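Local structure of putative sporulation-specific glycosylase YdhD (Bacillus subtilis subsp. subtilis str. 168, 3CZ8) at residues A182-H187 with Y224-I229; P194-T199 with G220-G225; P266-S271 with V280-V285. The protein probably hydrolyses glycosidic bonds during sporulation as a member of glycosyl hydrolase family 18, this chain being its family 18 domain. The protein carries 1 engineered substitution. All blocks are in the same frame, centred on the assembly; numbering follows the deposited sequence. Where two conformers were deposited one is given.

Interaction 1: A182-H187 with Y224-I229; sequences AYDWHH and YGYDWI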
loop_
_atom_site.group_PDB
_atom_site.type_symbol
_atom_site.label_atom_id
_atom_site.label_comp_id
_atom_site.label_asym_id
_atom_site.label_seq_id
_atom_site.Cartn_x
_atom_site.Cartn_y
_atom_site.Cartn_z
ATOM N N ALA A 182 16.082 -1.774 -8.746
ATOM C CA ALA A 182 16.597 -3.120 -8.985
ATOM C C ALA A 182 15.542 -4.195 -8.722
ATOM O O ALA A 182 15.620 -4.938 -7.737
ATOM C CB ALA A 182 17.846 -3.364 -8.144
ATOM N N TYR A 183 14.560 -4.263 -9.618
ATOM C CA TYR A 183 13.471 -5.240 -9.550
ATOM C C TYR A 183 12.799 -5.348 -10.907
ATOM O O TYR A 183 13.165 -4.622 -11.836
ATOM C CB TYR A 183 12.435 -4.862 -8.472
ATOM C CG TYR A 183 11.912 -3.444 -8.545
ATOM C CD1 TYR A 183 10.890 -3.099 -9.427
ATOM C CD2 TYR A 183 12.428 -2.450 -7.719
ATOM C CE1 TYR A 183 10.415 -1.798 -9.504
ATOM C CE2 TYR A 183 11.952 -1.146 -7.783
ATOM C CZ TYR A 183 10.947 -0.832 -8.677
ATOM O OH TYR A 183 10.467 0.454 -8.749
ATOM N N ASP A 184 11.806 -6.236 -10.998
ATOM C CA ASP A 184 11.043 -6.498 -12.234
ATOM C C ASP A 184 11.860 -7.156 -13.346
ATOM O O ASP A 184 11.579 -6.953 -14.532
ATOM C CB ASP A 184 10.292 -5.253 -12.751
ATOM C CG ASP A 184 8.996 -5.003 -12.010
ATOM O OD1 ASP A 184 8.681 -5.773 -11.082
ATOM O OD2 ASP A 184 8.286 -4.040 -12.360
ATOM N N TRP A 185 12.855 -7.953 -12.951
ATOM C CA TRP A 185 13.537 -8.866 -13.870
ATOM C C TRP A 185 12.552 -9.909 -14.383
ATOM O O TRP A 185 12.658 -10.380 -15.513
ATOM C CB TRP A 185 14.740 -9.529 -13.197
ATOM C CG TRP A 185 16.002 -8.727 -13.344
ATOM C CD1 TRP A 185 16.790 -8.632 -14.461
ATOM C CD2 TRP A 185 16.615 -7.898 -12.349
ATOM N NE1 TRP A 185 17.854 -7.798 -14.222
ATOM C CE2 TRP A 185 17.773 -7.332 -12.935
ATOM C CE3 TRP A 185 16.302 -7.580 -11.020
ATOM C CZ2 TRP A 185 18.623 -6.466 -12.234
ATOM C CZ3 TRP A 185 17.149 -6.722 -10.321
ATOM C CH2 TRP A 185 18.294 -6.172 -10.932
ATOM N N HIS A 186 11.592 -10.254 -13.530
ATOM C CA HIS A 186 10.373 -10.916 -13.955
ATOM C C HIS A 186 9.214 -10.097 -13.427
ATOM O O HIS A 186 9.293 -9.534 -12.332
ATOM C CB HIS A 186 10.315 -12.344 -13.429
ATOM C CG HIS A 186 11.476 -13.183 -13.857
ATOM N ND1 HIS A 186 11.466 -13.933 -15.013
ATOM C CD2 HIS A 186 12.689 -13.379 -13.293
ATOM C CE1 HIS A 186 12.619 -14.565 -15.133
ATOM N NE2 HIS A 186 13.378 -14.248 -14.101
ATOM N N HIS A 187 8.145 -10.034 -14.215
ATOM C CA HIS A 187 7.017 -9.150 -13.944
ATOM C C HIS A 187 5.723 -9.706 -14.546
ATOM O O HIS A 187 5.686 -10.856 -14.992
ATOM C CB HIS A 187 7.307 -7.736 -14.473
ATOM C CG HIS A 187 7.646 -7.691 -15.932
ATOM N ND1 HIS A 187 6.720 -7.371 -16.901
ATOM C CD2 HIS A 187 8.809 -7.925 -16.588
ATOM C CE1 HIS A 187 7.294 -7.415 -18.089
ATOM N NE2 HIS A 187 8.561 -7.751 -17.927
ATOM N N TYR A 224 6.210 -4.783 -5.815
ATOM C CA TYR A 224 5.275 -5.879 -6.127
ATOM C C TYR A 224 5.943 -7.253 -6.208
ATOM O O TYR A 224 7.054 -7.366 -6.729
ATOM C CB TYR A 224 4.631 -5.649 -7.503
ATOM C CG TYR A 224 3.723 -4.449 -7.652
ATOM C CD1 TYR A 224 2.542 -4.344 -6.918
ATOM C CD2 TYR A 224 4.019 -3.444 -8.579
ATOM C CE1 TYR A 224 1.697 -3.253 -7.071
ATOM C CE2 TYR A 224 3.176 -2.345 -8.743
ATOM C CZ TYR A 224 2.018 -2.257 -7.984
ATOM O OH TYR A 224 1.176 -1.181 -8.133
ATOM N N GLY A 225 5.241 -8.282 -5.747
ATOM C CA GLY A 225 5.553 -9.671 -6.070
ATOM C C GLY A 225 4.547 -10.048 -7.146
ATOM O O GLY A 225 3.680 -9.236 -7.489
ATOM N N TYR A 226 4.648 -11.249 -7.712
ATOM C CA TYR A 226 3.702 -11.634 -8.768
ATOM C C TYR A 226 3.164 -13.046 -8.636
ATOM O O TYR A 226 3.861 -13.941 -8.164
ATOM C CB TYR A 226 4.274 -11.402 -10.184
ATOM C CG TYR A 226 4.655 -9.966 -10.474
ATOM C CD1 TYR A 226 3.717 -9.052 -10.946
ATOM C CD2 TYR A 226 5.957 -9.521 -10.262
ATOM C CE1 TYR A 226 4.073 -7.729 -11.194
ATOM C CE2 TYR A 226 6.322 -8.208 -10.501
ATOM C CZ TYR A 226 5.381 -7.319 -10.968
ATOM O OH TYR A 226 5.760 -6.022 -11.205
ATOM N N ASP A 227 1.922 -13.220 -9.076
ATOM C CA ASP A 227 1.233 -14.506 -9.080
ATOM C C ASP A 227 0.927 -14.882 -10.528
ATOM O O ASP A 227 0.036 -14.304 -11.142
ATOM C CB ASP A 227 -0.071 -14.379 -8.283
ATOM C CG ASP A 227 -0.692 -15.724 -7.924
ATOM O OD1 ASP A 227 -1.412 -15.772 -6.905
ATOM O OD2 ASP A 227 -0.470 -16.729 -8.632
ATOM N N TRP A 228 1.672 -15.852 -11.056
ATOM C CA TRP A 228 1.525 -16.306 -12.446
ATOM C C TRP A 228 0.798 -17.649 -12.511
ATOM O O TRP A 228 1.045 -18.524 -11.687
ATOM C CB TRP A 228 2.900 -16.554 -13.070
ATOM C CG TRP A 228 3.779 -15.371 -13.352
ATOM C CD1 TRP A 228 3.820 -14.640 -14.508
ATOM C CD2 TRP A 228 4.804 -14.837 -12.504
ATOM N NE1 TRP A 228 4.781 -13.666 -14.419
ATOM C CE2 TRP A 228 5.407 -13.765 -13.204
ATOM C CE3 TRP A 228 5.271 -15.154 -11.219
ATOM C CZ2 TRP A 228 6.452 -13.005 -12.662
ATOM C CZ3 TRP A 228 6.315 -14.403 -10.682
ATOM C CH2 TRP A 228 6.892 -13.337 -11.405
ATOM N N ILE A 229 -0.067 -17.829 -13.509
ATOM C CA ILE A 229 -0.590 -19.165 -13.821
ATOM C C ILE A 229 0.439 -19.930 -14.670
ATOM O O ILE A 229 0.744 -19.524 -15.800
ATOM C CB ILE A 229 -1.985 -19.120 -14.528
ATOM C CG1 ILE A 229 -3.090 -18.721 -13.547
ATOM C CG2 ILE A 229 -2.351 -20.484 -15.118
ATOM C CD1 ILE A 229 -3.635 -17.325 -13.745
#
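H187 and Y226 have the nearest CA atoms, 6.6 Å apart, and the irregular loop 182-187 lies against one side of strand 225-229 without pairing with it. Y226 and W228, two residues apart on that strand, both direct CB toward the loop. The Y226 hydroxyl donates to D184 OD1 at an OH-OD1 distance of 2.9 Å, meeting the syn side of the carboxylate but 34° out of its plane; OD1 itself lies near the plane of the tyrosine ring, at its edge. One face of the same ring receives H187 CA, 3.8 Å from the ring centroid and 18° off the normal, a CH-pi contact. The loop follows barrel strand 177-181 and holds the Y183-D184 pair of the family 18 motif, whereas strand 225-229 belongs to the antiparallel sheet inserted between barrel strands 217-220 and 302-310. A phenylalanine in place of Y226 would probably leave D184 OD1 without this donor and its carboxylate freer to turn. W228 NE1 makes a weak, bent bond to H187 O (3.0 Å, 131° at the hydrogen). H186 CB packs obliquely on the indole, 4.0 Å from W228 CZ2, while H186 ND1 is bonded to E191 O.

Interaction 2: P194-T199 with G220-G225; sequences PVAPIT and GVPLYG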
loop_
_atom_site.group_PDB
_atom_site.type_symbol
_atom_site.label_atom_id
_atom_site.label_comp_id
_atom_site.label_asym_id
_atom_site.label_seq_id
_atom_site.Cartn_x
_atom_site.Cartn_y
_atom_site.Cartn_z
ATOM N N PRO A 194 12.105 -14.924 -10.174
ATOM C CA PRO A 194 12.408 -13.976 -9.098
ATOM C C PRO A 194 12.360 -12.527 -9.557
ATOM O O PRO A 194 12.924 -12.188 -10.598
ATOM C CB PRO A 194 13.830 -14.358 -8.675
ATOM C CG PRO A 194 14.391 -15.101 -9.838
ATOM C CD PRO A 194 13.246 -15.817 -10.449
ATOM N N VAL A 195 11.680 -11.690 -8.779
ATOM C CA VAL A 195 11.505 -10.278 -9.103
ATOM C C VAL A 195 12.831 -9.508 -9.043
ATOM O O VAL A 195 13.112 -8.652 -9.888
ATOM C CB VAL A 195 10.471 -9.642 -8.156
ATOM C CG1 VAL A 195 10.417 -8.160 -8.351
ATOM C CG2 VAL A 195 9.089 -10.256 -8.386
ATOM N N ALA A 196 13.637 -9.831 -8.037
ATOM C CA ALA A 196 14.922 -9.182 -7.833
ATOM C C ALA A 196 15.965 -10.208 -7.390
ATOM O O ALA A 196 16.380 -10.217 -6.221
ATOM C CB ALA A 196 14.786 -8.066 -6.814
ATOM N N PRO A 197 16.398 -11.077 -8.327
ATOM C CA PRO A 197 17.372 -12.102 -7.960
ATOM C C PRO A 197 18.696 -11.463 -7.557
ATOM O O PRO A 197 19.131 -10.491 -8.189
ATOM C CB PRO A 197 17.520 -12.930 -9.242
ATOM C CG PRO A 197 17.068 -12.052 -10.342
ATOM C CD PRO A 197 16.041 -11.135 -9.760
ATOM N N ILE A 198 19.308 -11.992 -6.499
ATOM C CA ILE A 198 20.517 -11.408 -5.908
ATOM C C ILE A 198 21.716 -11.472 -6.869
ATOM O O ILE A 198 22.643 -10.659 -6.782
ATOM C CB ILE A 198 20.828 -12.048 -4.519
ATOM C CG1 ILE A 198 21.526 -11.043 -3.583
ATOM C CG2 ILE A 198 21.572 -13.387 -4.667
ATOM C CD1 ILE A 198 23.022 -11.242 -3.433
ATOM N N THR A 199 21.651 -12.421 -7.802
ATOM C CA THR A 199 22.634 -12.592 -8.860
ATOM C C THR A 199 22.628 -11.396 -9.818
ATOM O O THR A 199 23.683 -10.893 -10.198
ATOM C CB THR A 199 22.393 -13.915 -9.637
ATOM O OG1 THR A 199 21.019 -14.004 -10.035
ATOM C CG2 THR A 199 22.731 -15.120 -8.766
ATOM N N GLY A 220 16.970 0.375 -4.820
ATOM C CA GLY A 220 15.529 0.267 -4.593
ATOM C C GLY A 220 15.064 -1.179 -4.562
ATOM O O GLY A 220 15.484 -1.986 -5.387
ATOM N N VAL A 221 14.203 -1.506 -3.599
ATOM C CA VAL A 221 13.647 -2.862 -3.471
ATOM C C VAL A 221 12.251 -2.961 -4.139
ATOM O O VAL A 221 11.599 -1.929 -4.349
ATOM C CB VAL A 221 13.616 -3.340 -1.989
ATOM C CG1 VAL A 221 15.025 -3.316 -1.363
ATOM C CG2 VAL A 221 12.607 -2.559 -1.162
ATOM N N PRO A 222 11.807 -4.191 -4.509
ATOM C CA PRO A 222 10.512 -4.358 -5.187
ATOM C C PRO A 222 9.308 -3.803 -4.433
ATOM O O PRO A 222 9.227 -3.905 -3.209
ATOM C CB PRO A 222 10.370 -5.876 -5.317
ATOM C CG PRO A 222 11.737 -6.390 -5.251
ATOM C CD PRO A 222 12.494 -5.489 -4.350
ATOM N N LEU A 223 8.392 -3.206 -5.182
ATOM C CA LEU A 223 7.095 -2.818 -4.658
ATOM C C LEU A 223 6.133 -4.012 -4.725
ATOM O O LEU A 223 5.364 -4.241 -3.790
ATOM C CB LEU A 223 6.561 -1.618 -5.459
ATOM C CG LEU A 223 5.167 -1.009 -5.251
ATOM C CD1 LEU A 223 4.876 -0.617 -3.803
ATOM C CD2 LEU A 223 4.993 0.186 -6.186
ATOM N N TYR A 224 6.210 -4.783 -5.815
ATOM C CA TYR A 224 5.275 -5.879 -6.127
ATOM C C TYR A 224 5.943 -7.253 -6.208
ATOM O O TYR A 224 7.054 -7.366 -6.729
ATOM C CB TYR A 224 4.631 -5.649 -7.503
ATOM C CG TYR A 224 3.723 -4.449 -7.652
ATOM C CD1 TYR A 224 2.542 -4.344 -6.918
ATOM C CD2 TYR A 224 4.019 -3.444 -8.579
ATOM C CE1 TYR A 224 1.697 -3.253 -7.071
ATOM C CE2 TYR A 224 3.176 -2.345 -8.743
ATOM C CZ TYR A 224 2.018 -2.257 -7.984
ATOM O OH TYR A 224 1.176 -1.181 -8.133
ATOM N N GLY A 225 5.241 -8.282 -5.747
ATOM C CA GLY A 225 5.553 -9.671 -6.070
ATOM C C GLY A 225 4.547 -10.048 -7.146
ATOM O O GLY A 225 3.680 -9.236 -7.489
#
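V195 lies opposite G225 and A196 opposite P222, with CA-CA separations of 6.7 and 7.1 Å, so the backbones approach closely there but form no strand pair. The pyrrolidine ring of P222 receives the side chains of V195 and A196. V195 CG1 stands 3.8 Å from P222 CB and is equally near P222 CG. A196 CB reaches that same P222 CG, also at 3.8 Å, so two methyl groups converge on one ring carbon. The side chains of V195 and P222 run past each other in opposite directions and touch alongside, not tip to tip. V195 holds CG1 anti to its backbone N (chi1 172°), which sends this branch to the proline; CG2, anti to the carbonyl carbon, lies instead 4.3 Å from G225 CA. V195 was modelled in two conformers, and these contacts are those of one.

The segment 194-199 leads from the loop after strand 177-181 into helix 198-208, with P197 at the N-cap position. The segment 220-225 carries the chain out of barrel strand 217-220 into strand 225-229 of the inserted sheet. Close by, the main-chain oxygen A196 O accepts a hydrogen bond from K291 NZ.

All three side chains that meet here are aliphatic, and the two segments bury 151 Å² between them, both sides summed. V195 CG1 also lies 3.8 Å from Y224 O, a methyl beside a carbonyl oxygen. The side-chain part of the join rests on shape and burial of carbon, an apolar packing that sets distance and fit but no direction.

Interaction 3: P266-S271 with V280-V285; sequences PFFRYS and VWFEGV. Engineered in segment 280-285: G284 (natural residue Asp).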
loop_
_atom_site.group_PDB
_atom_site.type_symbol
_atom_site.label_atom_id
_atom_site.label_comp_id
_atom_site.label_asym_id
_atom_site.label_seq_id
_atom_site.Cartn_x
_atom_site.Cartn_y
_atom_site.Cartn_z
ATOM N N PRO A 266 12.190 -15.787 -2.149
ATOM C CA PRO A 266 11.158 -16.754 -1.783
ATOM C C PRO A 266 10.170 -17.005 -2.914
ATOM O O PRO A 266 9.900 -16.112 -3.724
ATOM C CB PRO A 266 10.460 -16.092 -0.594
ATOM C CG PRO A 266 10.643 -14.640 -0.808
ATOM C CD PRO A 266 11.949 -14.469 -1.533
ATOM N N PHE A 267 9.652 -18.226 -2.962
ATOM C CA PHE A 267 8.641 -18.614 -3.941
ATOM C C PHE A 267 7.758 -19.728 -3.404
ATOM O O PHE A 267 8.135 -20.420 -2.460
ATOM C CB PHE A 267 9.275 -19.001 -5.291
ATOM C CG PHE A 267 10.031 -20.305 -5.281
ATOM C CD1 PHE A 267 9.495 -21.432 -5.896
ATOM C CD2 PHE A 267 11.288 -20.404 -4.680
ATOM C CE1 PHE A 267 10.190 -22.640 -5.897
ATOM C CE2 PHE A 267 11.986 -21.605 -4.677
ATOM C CZ PHE A 267 11.439 -22.724 -5.286
ATOM N N PHE A 268 6.574 -19.874 -3.992
ATOM C CA PHE A 268 5.723 -21.029 -3.730
ATOM C C PHE A 268 4.813 -21.333 -4.910
ATOM O O PHE A 268 4.603 -20.483 -5.776
ATOM C CB PHE A 268 4.915 -20.874 -2.428
ATOM C CG PHE A 268 3.919 -19.746 -2.439
ATOM C CD1 PHE A 268 2.598 -19.965 -2.814
ATOM C CD2 PHE A 268 4.292 -18.469 -2.027
ATOM C CE1 PHE A 268 1.670 -18.927 -2.800
ATOM C CE2 PHE A 268 3.378 -17.430 -2.019
ATOM C CZ PHE A 268 2.057 -17.664 -2.401
ATOM N N ARG A 269 4.287 -22.554 -4.937
ATOM C CA ARG A 269 3.275 -22.941 -5.917
ATOM C C ARG A 269 2.020 -23.443 -5.211
ATOM O O ARG A 269 2.094 -23.946 -4.087
ATOM C CB ARG A 269 3.818 -24.011 -6.869
ATOM C CG ARG A 269 4.933 -23.531 -7.784
ATOM C CD ARG A 269 5.468 -24.650 -8.665
ATOM N NE ARG A 269 6.548 -24.173 -9.525
ATOM C CZ ARG A 269 7.844 -24.254 -9.230
ATOM N NH1 ARG A 269 8.244 -24.807 -8.090
ATOM N NH2 ARG A 269 8.745 -23.783 -10.081
ATOM N N TYR A 270 0.875 -23.284 -5.867
ATOM C CA TYR A 270 -0.397 -23.810 -5.370
ATOM C C TYR A 270 -1.354 -24.104 -6.523
ATOM O O TYR A 270 -1.148 -23.628 -7.640
ATOM C CB TYR A 270 -1.045 -22.844 -4.360
ATOM C CG TYR A 270 -1.537 -21.522 -4.930
ATOM C CD1 TYR A 270 -2.819 -21.405 -5.472
ATOM C CD2 TYR A 270 -0.728 -20.384 -4.904
ATOM C CE1 TYR A 270 -3.275 -20.193 -5.999
ATOM C CE2 TYR A 270 -1.178 -19.160 -5.413
ATOM C CZ TYR A 270 -2.455 -19.076 -5.953
ATOM O OH TYR A 270 -2.911 -17.888 -6.463
ATOM N N SER A 271 -2.397 -24.880 -6.242
ATOM C CA SER A 271 -3.477 -25.115 -7.200
ATOM C C SER A 271 -4.745 -24.453 -6.687
ATOM O O SER A 271 -5.125 -24.648 -5.531
ATOM C CB SER A 271 -3.712 -26.613 -7.407
ATOM O OG SER A 271 -2.548 -27.249 -7.904
ATOM N N VAL A 280 4.228 -18.194 -7.525
ATOM C CA VAL A 280 4.348 -16.876 -6.909
ATOM C C VAL A 280 5.795 -16.623 -6.502
ATOM O O VAL A 280 6.398 -17.448 -5.825
ATOM C CB VAL A 280 3.412 -16.732 -5.672
ATOM C CG1 VAL A 280 3.470 -15.317 -5.078
ATOM C CG2 VAL A 280 1.975 -17.096 -6.031
ATOM N N TRP A 281 6.341 -15.490 -6.943
ATOM C CA TRP A 281 7.646 -14.993 -6.496
ATOM C C TRP A 281 7.481 -13.623 -5.845
ATOM O O TRP A 281 6.766 -12.762 -6.364
ATOM C CB TRP A 281 8.608 -14.873 -7.684
ATOM C CG TRP A 281 9.045 -16.187 -8.240
ATOM C CD1 TRP A 281 8.376 -16.953 -9.156
ATOM C CD2 TRP A 281 10.250 -16.897 -7.922
ATOM N NE1 TRP A 281 9.089 -18.097 -9.421
ATOM C CE2 TRP A 281 10.241 -18.091 -8.676
ATOM C CE3 TRP A 281 11.328 -16.649 -7.056
ATOM C CZ2 TRP A 281 11.277 -19.032 -8.607
ATOM C CZ3 TRP A 281 12.362 -17.588 -6.985
ATOM C CH2 TRP A 281 12.325 -18.763 -7.759
ATOM N N PHE A 282 8.160 -13.418 -4.718
ATOM C CA PHE A 282 7.986 -12.211 -3.918
ATOM C C PHE A 282 9.246 -11.944 -3.102
ATOM O O PHE A 282 10.314 -12.455 -3.431
ATOM C CB PHE A 282 6.726 -12.308 -3.027
ATOM C CG PHE A 282 6.789 -13.394 -1.974
ATOM C CD1 PHE A 282 6.623 -14.731 -2.312
ATOM C CD2 PHE A 282 6.979 -13.068 -0.635
ATOM C CE1 PHE A 282 6.676 -15.723 -1.340
ATOM C CE2 PHE A 282 7.034 -14.052 0.343
ATOM C CZ PHE A 282 6.887 -15.379 -0.010
ATOM N N GLU A 283 9.123 -11.116 -2.068
ATOM C CA GLU A 283 10.229 -10.798 -1.166
ATOM C C GLU A 283 9.807 -11.011 0.284
ATOM O O GLU A 283 8.726 -10.583 0.687
ATOM C CB GLU A 283 10.663 -9.343 -1.350
ATOM C CG GLU A 283 11.295 -9.026 -2.693
ATOM C CD GLU A 283 12.749 -9.456 -2.793
ATOM O OE1 GLU A 283 13.466 -9.405 -1.775
ATOM O OE2 GLU A 283 13.179 -9.831 -3.899
ATOM N N GLY A 284 10.663 -11.675 1.057
ATOM C CA GLY A 284 10.444 -11.857 2.493
ATOM C C GLY A 284 11.521 -11.188 3.333
ATOM O O GLY A 284 12.293 -10.373 2.822
ATOM N N VAL A 285 11.576 -11.548 4.616
ATOM C CA VAL A 285 12.509 -10.945 5.572
ATOM C C VAL A 285 13.959 -11.343 5.281
ATOM O O VAL A 285 14.874 -10.527 5.427
ATOM C CB VAL A 285 12.145 -11.304 7.041
ATOM C CG1 VAL A 285 12.816 -10.346 8.023
ATOM C CG2 VAL A 285 10.636 -11.282 7.247
#
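The hairpin formed by strands 265-271 and 277-281, part of the antiparallel sheet inserted between barrel strands 217-220 and 302-310, brings F267 opposite W281 and F268 opposite V280. F268 and V280 form the hydrogen-bonded pair: F268 N donates to V280 O at 3.0 Å, and V280 N returns the bond to F268 O at 2.9 Å, nearly along the C=O axis. F267 and W281 are the adjacent non-hydrogen-bonded pair, and beyond them F282 N makes a weak, long bond to P266 O.

On the face of F267 and W281 the two rings form an offset stack, with F267 and the six-membered ring of W281 4.5 Å apart at their centroids and 14° between planes. F267 CG sits between its backbone N and carbonyl carbon (chi1 71°), an orientation that keeps the ring alongside the indole. Its CB also lies over that six-membered ring, 3.5 Å from the centroid.

The other face carries F268 and V280, and Y270 CE2 touches V280 CG2. V280 CB stands over the F268 ring, 3.8 Å from its centroid, while F282 CE1 meets the edge of that ring 3.7 Å from F268 CD2. P266 CG in turn sits over the F282 ring, 3.8 Å from the centroid. Helix 243-252 backs F268 and F282 through A250 and A246. G284, an engineered substitution, has its N beside P266 CG.

Together the paired amides fix the strand register, while the CH-pi contacts and the offset stack bury ring faces on both sides of the hairpin, so that its side-chain cohesion is mainly aromatic and aliphatic.

The contacts run from the barrel to the inserted sheet. Interactions 1 and 2, with centres about 7 Å apart, share Y224 and G225, and a probable hydrogen bond from W185 N to V195 O (3.2 Å) joins two parts of one loop. Interactions 1 and 3, about 10 Å apart between centres, meet through neighbouring strands: Y226 N lies 2.9 Å from W281 O and D227 OD1 2.6 Å from Y270 OH, both probable hydrogen bonds. Between interactions 2 and 3, P222 CG packs 3.7 Å from E283 CG. The D184 side chain is about 8 Å from that of E120, the predicted proton donor; that of Y224 is about 5 Å from a glycerol, probably from the crystallisation liquor. Interaction 3 is remote from E120.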